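Local coordinates for protein dsvD (Desulfovibrio vulgaris, PDB 1UCR), which is of uncertain function but may play an essential role in dissimilatory sulfite reduction, its winged-helix motif suggesting a possible interaction with DNA, at residues B[23-27]-B[39-43]; B[49-53]-B[64-69]. All blocks are in the same frame, centred on the assembly; numbering follows the deposited sequence. Where two conformers were deposited one is given.

Contact 1. Residues B[23-27]-B[39-43]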
ATOM      1  N   TYR B  23      -7.442  -3.630 -14.028  1.00  7.86           N
ATOM      2  CA  TYR B  23      -8.003  -4.961 -14.225  1.00  8.04           C
ATOM      3  C   TYR B  23      -6.978  -6.057 -14.066  1.00  7.75           C
ATOM      4  O   TYR B  23      -5.811  -5.860 -14.361  1.00  7.60           O
ATOM      5  CB  TYR B  23      -8.574  -5.079 -15.668  1.00  8.83           C
ATOM      6  CG  TYR B  23      -9.766  -4.162 -15.846  1.00  8.85           C
ATOM      7  CD1 TYR B  23      -9.689  -3.059 -16.703  1.00  9.71           C
ATOM      8  CD2 TYR B  23     -10.969  -4.388 -15.200  1.00  9.48           C
ATOM      9  CE1 TYR B  23     -10.805  -2.234 -16.880  1.00 12.05           C
ATOM     10  CE2 TYR B  23     -12.054  -3.590 -15.327  1.00 12.94           C
ATOM     11  CZ  TYR B  23     -11.954  -2.494 -16.196  1.00 14.14           C
ATOM     12  OH  TYR B  23     -13.067  -1.671 -16.294  1.00 18.76           O
ATOM     13  N   PHE B  24      -7.454  -7.246 -13.702  1.00  7.78           N
ATOM     14  CA  PHE B  24      -6.579  -8.418 -13.771  1.00  7.43           C
ATOM     15  C   PHE B  24      -5.827  -8.479 -15.077  1.00  7.53           C
ATOM     16  O   PHE B  24      -4.615  -8.668 -15.124  1.00  8.29           O
ATOM     17  CB  PHE B  24      -7.469  -9.664 -13.588  1.00  7.71           C
ATOM     18  CG  PHE B  24      -6.634 -10.931 -13.762  1.00  7.75           C
ATOM     19  CD1 PHE B  24      -5.599 -11.255 -12.871  1.00  8.34           C
ATOM     20  CD2 PHE B  24      -6.822 -11.776 -14.828  1.00  8.84           C
ATOM     21  CE1 PHE B  24      -4.812 -12.377 -13.056  1.00  8.91           C
ATOM     22  CE2 PHE B  24      -6.073 -12.950 -15.018  1.00  8.99           C
ATOM     23  CZ  PHE B  24      -5.050 -13.252 -14.120  1.00  9.43           C
ATOM     24  N   ASN B  25      -6.504  -8.259 -16.211  1.00  7.94           N
ATOM     25  CA  ASN B  25      -5.888  -8.389 -17.507  1.00  7.81           C
ATOM     26  C   ASN B  25      -4.944  -7.241 -17.829  1.00  7.61           C
ATOM     27  O   ASN B  25      -4.105  -7.384 -18.701  1.00  8.80           O
ATOM     28  CB  ASN B  25      -6.936  -8.515 -18.615  1.00  8.23           C
ATOM     29  CG  ASN B  25      -7.622  -9.842 -18.677  1.00  9.52           C
ATOM     30  OD1 ASN B  25      -7.281 -10.782 -17.979  1.00 13.46           O
ATOM     31  ND2 ASN B  25      -8.615  -9.909 -19.541  1.00 11.78           N
ATOM     32  N   ASP B  26      -5.022  -6.104 -17.093  1.00  7.79           N
ATOM     33  CA  ASP B  26      -3.952  -5.122 -17.233  1.00  8.08           C
ATOM     34  C   ASP B  26      -2.605  -5.704 -16.771  1.00  7.88           C
ATOM     35  O   ASP B  26      -1.580  -5.411 -17.353  1.00  8.27           O
ATOM     36  CB  ASP B  26      -4.254  -3.857 -16.424  1.00  8.30           C
ATOM     37  CG  ASP B  26      -5.288  -2.929 -17.074  1.00  7.97           C
ATOM     38  OD1 ASP B  26      -5.137  -2.647 -18.281  1.00  9.35           O
ATOM     39  OD2 ASP B  26      -6.175  -2.484 -16.337  1.00  8.72           O
ATOM     40  N   PHE B  27      -2.651  -6.544 -15.719  1.00  7.90           N
ATOM     41  CA  PHE B  27      -1.393  -7.128 -15.207  1.00  7.91           C
ATOM     42  C   PHE B  27      -0.898  -8.219 -16.126  1.00  8.42           C
ATOM     43  O   PHE B  27       0.307  -8.329 -16.394  1.00  8.81           O
ATOM     44  CB  PHE B  27      -1.605  -7.650 -13.782  1.00  8.68           C
ATOM     45  CG  PHE B  27      -1.950  -6.528 -12.837  1.00  8.81           C
ATOM     46  CD1 PHE B  27      -3.269  -6.316 -12.484  1.00  8.94           C
ATOM     47  CD2 PHE B  27      -0.959  -5.663 -12.335  1.00  9.41           C
ATOM     48  CE1 PHE B  27      -3.629  -5.256 -11.680  1.00  9.20           C
ATOM     49  CE2 PHE B  27      -1.315  -4.636 -11.480  1.00 10.04           C
ATOM     50  CZ  PHE B  27      -2.653  -4.441 -11.157  1.00  9.82           C
ATOM     51  N   VAL B  39       0.046 -15.035 -12.570  1.00  9.68           N
ATOM     52  CA  VAL B  39      -0.274 -13.628 -12.294  1.00  9.10           C
ATOM     53  C   VAL B  39      -1.368 -13.557 -11.246  1.00  8.95           C
ATOM     54  O   VAL B  39      -1.316 -12.781 -10.294  1.00  9.27           O
ATOM     55  CB  VAL B  39      -0.638 -12.872 -13.591  1.00  9.64           C
ATOM     56  CG1 VAL B  39      -0.997 -11.421 -13.260  1.00 11.53           C
ATOM     57  CG2 VAL B  39       0.496 -12.933 -14.606  1.00 10.86           C
ATOM     58  N   LYS B  40      -2.406 -14.400 -11.390  1.00  8.74           N
ATOM     59  CA  LYS B  40      -3.465 -14.407 -10.381  1.00  8.91           C
ATOM     60  C   LYS B  40      -2.906 -14.774  -9.024  1.00  8.78           C
ATOM     61  O   LYS B  40      -3.246 -14.147  -8.027  1.00  9.32           O
ATOM     62  CB  LYS B  40      -4.579 -15.385 -10.799  1.00  8.65           C
ATOM     63  CG  LYS B  40      -5.711 -15.462  -9.758  1.00  8.93           C
ATOM     64  CD  LYS B  40      -6.562 -14.218  -9.515  1.00  9.41           C
ATOM     65  CE  LYS B  40      -7.416 -13.849 -10.754  1.00  9.93           C
ATOM     66  NZ  LYS B  40      -8.357 -12.691 -10.362  1.00  8.66           N
ATOM     67  N   LYS B  41      -2.012 -15.768  -8.945  1.00  9.56           N
ATOM     68  CA  LYS B  41      -1.443 -16.143  -7.644  1.00 10.97           C
ATOM     69  C   LYS B  41      -0.630 -15.031  -7.033  1.00 10.66           C
ATOM     70  O   LYS B  41      -0.726 -14.778  -5.829  1.00 12.74           O
ATOM     71  CB  LYS B  41      -0.602 -17.422  -7.819  1.00 11.38           C
ATOM     72  CG  LYS B  41      -1.405 -18.715  -8.035  1.00 13.87           C
ATOM     73  CD  LYS B  41      -2.115 -19.202  -6.791  0.50 22.52           C
ATOM     74  CE  LYS B  41      -2.887 -20.502  -6.960  0.50 24.21           C
ATOM     75  NZ  LYS B  41      -2.117 -21.678  -7.477  0.50 26.49           N
ATOM     76  N   ILE B  42       0.208 -14.358  -7.833  1.00 10.78           N
ATOM     77  CA  ILE B  42       1.005 -13.320  -7.175  1.00 11.85           C
ATOM     78  C   ILE B  42       0.192 -12.128  -6.758  1.00 10.33           C
ATOM     79  O   ILE B  42       0.459 -11.564  -5.679  1.00 11.12           O
ATOM     80  CB  ILE B  42       2.242 -12.917  -7.948  1.00 14.65           C
ATOM     81  CG1 ILE B  42       1.923 -12.131  -9.164  1.00 17.99           C
ATOM     82  CG2 ILE B  42       3.183 -14.089  -8.241  1.00 22.32           C
ATOM     83  CD1 ILE B  42       3.169 -11.555  -9.829  1.00 19.41           C
ATOM     84  N   LEU B  43      -0.817 -11.748  -7.550  1.00  9.21           N
ATOM     85  CA  LEU B  43      -1.687 -10.656  -7.129  1.00  8.90           C
ATOM     86  C   LEU B  43      -2.438 -11.028  -5.851  1.00  8.90           C
ATOM     87  O   LEU B  43      -2.604 -10.187  -4.941  1.00  9.65           O
ATOM     88  CB  LEU B  43      -2.692 -10.332  -8.265  1.00  8.79           C
ATOM     89  CG  LEU B  43      -2.059  -9.667  -9.483  1.00  8.33           C
ATOM     90  CD1 LEU B  43      -3.099  -9.593 -10.593  1.00  9.56           C
ATOM     91  CD2 LEU B  43      -1.551  -8.257  -9.176  1.00 11.27           C
TER

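Contact 2. Residues B[49-53]-B[64-69]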
ATOM      1  N   ASP B  49      -1.268 -10.062   1.764  1.00 12.81           N
ATOM      2  CA  ASP B  49      -0.289  -9.307   2.541  1.00 14.59           C
ATOM      3  C   ASP B  49      -0.636  -7.842   2.733  1.00 11.77           C
ATOM      4  O   ASP B  49       0.098  -7.131   3.436  1.00 12.58           O
ATOM      5  CB  ASP B  49       1.060  -9.446   1.855  1.00 17.21           C
ATOM      6  CG  ASP B  49       1.554 -10.870   2.059  1.00 18.31           C
ATOM      7  OD1 ASP B  49       2.425 -11.343   1.370  1.00 23.93           O
ATOM      8  OD2 ASP B  49       1.138 -11.599   3.016  1.00 28.76           O
ATOM      9  N   GLU B  50      -1.715  -7.385   2.123  1.00 11.89           N
ATOM     10  CA  GLU B  50      -2.263  -6.049   2.232  1.00 11.72           C
ATOM     11  C   GLU B  50      -1.357  -5.027   1.560  1.00 11.04           C
ATOM     12  O   GLU B  50      -1.477  -3.823   1.832  1.00 12.19           O
ATOM     13  CB  GLU B  50      -2.587  -5.640   3.670  1.00 12.57           C
ATOM     14  CG  GLU B  50      -3.624  -6.600   4.260  1.00 14.46           C
ATOM     15  CD  GLU B  50      -4.061  -6.225   5.612  1.00 15.64           C
ATOM     16  OE1 GLU B  50      -4.012  -7.067   6.541  1.00 16.53           O
ATOM     17  OE2 GLU B  50      -4.485  -5.061   5.796  1.00 18.59           O
ATOM     18  N   VAL B  51      -0.514  -5.461   0.632  1.00 10.98           N
ATOM     19  CA  VAL B  51       0.163  -4.541  -0.274  1.00 11.23           C
ATOM     20  C   VAL B  51      -0.824  -4.027  -1.310  1.00 10.94           C
ATOM     21  O   VAL B  51      -0.778  -2.882  -1.711  1.00 12.29           O
ATOM     22  CB  VAL B  51       1.350  -5.241  -0.955  1.00 11.56           C
ATOM     23  CG1 VAL B  51       2.021  -4.343  -1.986  1.00 13.40           C
ATOM     24  CG2 VAL B  51       2.342  -5.671   0.107  1.00 14.14           C
ATOM     25  N   LEU B  52      -1.723  -4.921  -1.758  1.00 10.79           N
ATOM     26  CA  LEU B  52      -2.776  -4.548  -2.679  1.00 11.37           C
ATOM     27  C   LEU B  52      -4.134  -4.660  -2.018  1.00 11.22           C
ATOM     28  O   LEU B  52      -4.303  -5.360  -1.005  1.00 11.97           O
ATOM     29  CB  LEU B  52      -2.829  -5.480  -3.926  1.00 10.76           C
ATOM     30  CG  LEU B  52      -1.552  -5.492  -4.755  1.00 12.27           C
ATOM     31  CD1 LEU B  52      -1.699  -6.455  -5.929  1.00 12.60           C
ATOM     32  CD2 LEU B  52      -1.164  -4.119  -5.242  1.00 15.02           C
ATOM     33  N   GLU B  53      -5.106  -3.977  -2.613  1.00 10.98           N
ATOM     34  CA  GLU B  53      -6.536  -4.156  -2.332  1.00 11.81           C
ATOM     35  C   GLU B  53      -7.207  -4.669  -3.596  1.00 10.96           C
ATOM     36  O   GLU B  53      -6.752  -4.424  -4.722  1.00 10.66           O
ATOM     37  CB  GLU B  53      -7.109  -2.880  -1.786  1.00 14.08           C
ATOM     38  CG  GLU B  53      -6.984  -1.690  -2.675  1.00 13.68           C
ATOM     39  CD  GLU B  53      -7.264  -0.382  -2.012  1.00 13.59           C
ATOM     40  OE1 GLU B  53      -7.514   0.588  -2.796  1.00 16.43           O
ATOM     41  OE2 GLU B  53      -7.212  -0.237  -0.772  1.00 16.19           O
ATOM     42  N   GLY B  64      -5.350  -2.611  -6.836  1.00  9.50           N
ATOM     43  CA  GLY B  64      -4.546  -1.403  -6.678  1.00 10.17           C
ATOM     44  C   GLY B  64      -3.796  -1.444  -5.366  1.00  9.73           C
ATOM     45  O   GLY B  64      -3.983  -2.347  -4.556  1.00 11.03           O
ATOM     46  N   LEU B  65      -2.879  -0.471  -5.184  1.00 10.50           N
ATOM     47  CA  LEU B  65      -2.153  -0.452  -3.923  1.00 10.57           C
ATOM     48  C   LEU B  65      -3.058  -0.143  -2.730  1.00 11.48           C
ATOM     49  O   LEU B  65      -4.011   0.625  -2.836  1.00 14.13           O
ATOM     50  CB  LEU B  65      -1.055   0.661  -4.019  1.00 13.72           C
ATOM     51  CG  LEU B  65       0.097   0.241  -4.926  1.00 13.16           C
ATOM     52  CD1 LEU B  65       0.948   1.463  -5.291  1.00 19.23           C
ATOM     53  CD2 LEU B  65       1.004  -0.865  -4.341  1.00 17.30           C
ATOM     54  N   LYS B  66      -2.791  -0.774  -1.571  1.00 12.73           N
ATOM     55  CA  LYS B  66      -3.620  -0.580  -0.381  1.00 15.01           C
ATOM     56  C   LYS B  66      -3.761   0.883  -0.072  1.00 14.89           C
ATOM     57  O   LYS B  66      -2.743   1.595   0.008  1.00 18.13           O
ATOM     58  CB  LYS B  66      -2.921  -1.284   0.784  1.00 16.18           C
ATOM     59  CG  LYS B  66      -3.761  -1.367   2.034  1.00 16.18           C
ATOM     60  CD  LYS B  66      -4.911  -2.367   1.831  1.00 19.60           C
ATOM     61  CE  LYS B  66      -5.612  -2.688   3.160  1.00 20.00           C
ATOM     62  NZ  LYS B  66      -6.850  -3.489   2.807  1.00 19.16           N
ATOM     63  N   GLY B  67      -4.978   1.309   0.136  1.00 14.15           N
ATOM     64  CA  GLY B  67      -5.258   2.714   0.449  1.00 15.97           C
ATOM     65  C   GLY B  67      -5.637   3.528  -0.760  1.00 16.68           C
ATOM     66  O   GLY B  67      -6.214   4.627  -0.605  1.00 20.45           O
ATOM     67  N   ALA B  68      -5.369   3.084  -1.989  1.00 15.51           N
ATOM     68  CA  ALA B  68      -5.643   3.902  -3.166  1.00 15.84           C
ATOM     69  C   ALA B  68      -7.110   4.206  -3.328  1.00 15.75           C
ATOM     70  O   ALA B  68      -7.426   5.359  -3.762  1.00 18.65           O
ATOM     71  CB  ALA B  68      -5.121   3.194  -4.423  1.00 15.17           C
ATOM     72  N   GLY B  69      -7.960   3.220  -3.013  1.00 16.63           N
ATOM     73  CA  GLY B  69      -9.414   3.458  -3.136  1.00 17.50           C
ATOM     74  C   GLY B  69      -9.915   4.582  -2.272  1.00 18.60           C
ATOM     75  O   GLY B  69     -10.675   5.517  -2.673  1.00 23.10           O
TER
HETATM   76  O   HOH W   1      -7.800  -4.117   5.221  1.00 31.06           O
HETATM   77  O   HOH W   2      -6.061  -5.731   1.069  1.00 18.05           O
HETATM   78  O   HOH W   3      -8.346  -1.576   1.337  1.00 19.71           O

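Contact 1. Residues B[23-27]-B[39-43]
Phe24 and Phe27, one turn apart on helix 24-30, meet Val39, Lys40 and Leu43 of helix 36-48; in the winged-helix motif of this protein, by their order in the chain, these two helices correspond to its helix-turn-helix part. The two rings are approached differently. Lys40 crosses Phe24 at about a right angle and lays its CE over one face, 4.0 Å from the ring centroid and 21° off the normal, a CH-pi contact shifted toward the rim. Bends at chi2 and chi3, both near +65°, fold the lysine chain back over the ring, which brings NZ into an off-centre cation-pi position 4.4 Å from the same centroid. That ammonium also hydrogen-bonds Tyr63 OH on strand 60-65, so the ring is a secondary partner. At the edge of Phe24, CE1 points at the backbone of helix 36-48 and lies 3.6 Å from Lys40 N. Val39 CG1 touches both phenylalanines, reaching Phe24 CE1 and Phe27 CB at 3.9 Å each. Leu43 divides its branches: CD1 touches Phe24 CD1, at the edge of that ring, and Phe27 CD1, 3.8 Å from each, while CD2 sits over the centre of the Phe27 ring, 4.0 Å from its centroid and only 9° off the normal.

Contact 2. Residues B[49-53]-B[64-69]
The base of the winged-helix hairpin, strands 52-57 and 60-65, is closed here, and a single carboxylate ties it to the start of helix 68-74. Glu53 and Gly64 form an antiparallel hydrogen-bonded pair, with Glu53 N to Gly64 O at 2.8 Å and Gly64 N to Glu53 O at 3.1 Å. Leu52 and Leu65 make the next, non-hydrogen-bonded pair, beyond which Lys66 N reaches Val51 O at 2.9 Å. With chi1 at 59°, Glu53 CG lies between its own backbone N and carbonyl carbon, and the extended chain carries the carboxylate to the helix N-terminus. OE1 takes Gly69 N at 2.7 Å through its syn lone pair; OE2 receives Gly67 N at 2.9 Å from well above the carboxylate plane. Lys66 runs alongside Glu50, yet NZ stays 4.1 Å from Glu50 OE2, too far for a salt bridge. Three waters accept from this NZ, linking it to Leu52 O, Glu53 OE2 and, weakly, Glu50 OE2, which also bonds Gln6 of the second subunit. Leu52 and Leu65 turn inward onto Leu12 of helix 3-12, and Leu52 also packs on Leu46 and Val47 of helix 36-48.

How the contacts relate
Both contacts are largely buried, but they lie on opposite sides of the chain's centre, with their own centres 14 Å apart. Contact 1 joins two helices chiefly through side chains, by ring faces and edges, methyl groups and one lysine chain, with no hydrogen bonds between its segments. Contact 2 instead pairs backbones and adds a carboxylate at a helix start, with waters around its lysine, and it borders the second subunit, whereas contact 1 touches no other chain of the assembly. They meet directly where Leu43 CD2 packs 3.7 Å from Leu52 CD1, joining helix 36-48 to the strand that follows it. Helix 3-12 is shared as well: Leu12 spans both contacts, through Phe27 on one side and the strand leucines on the other.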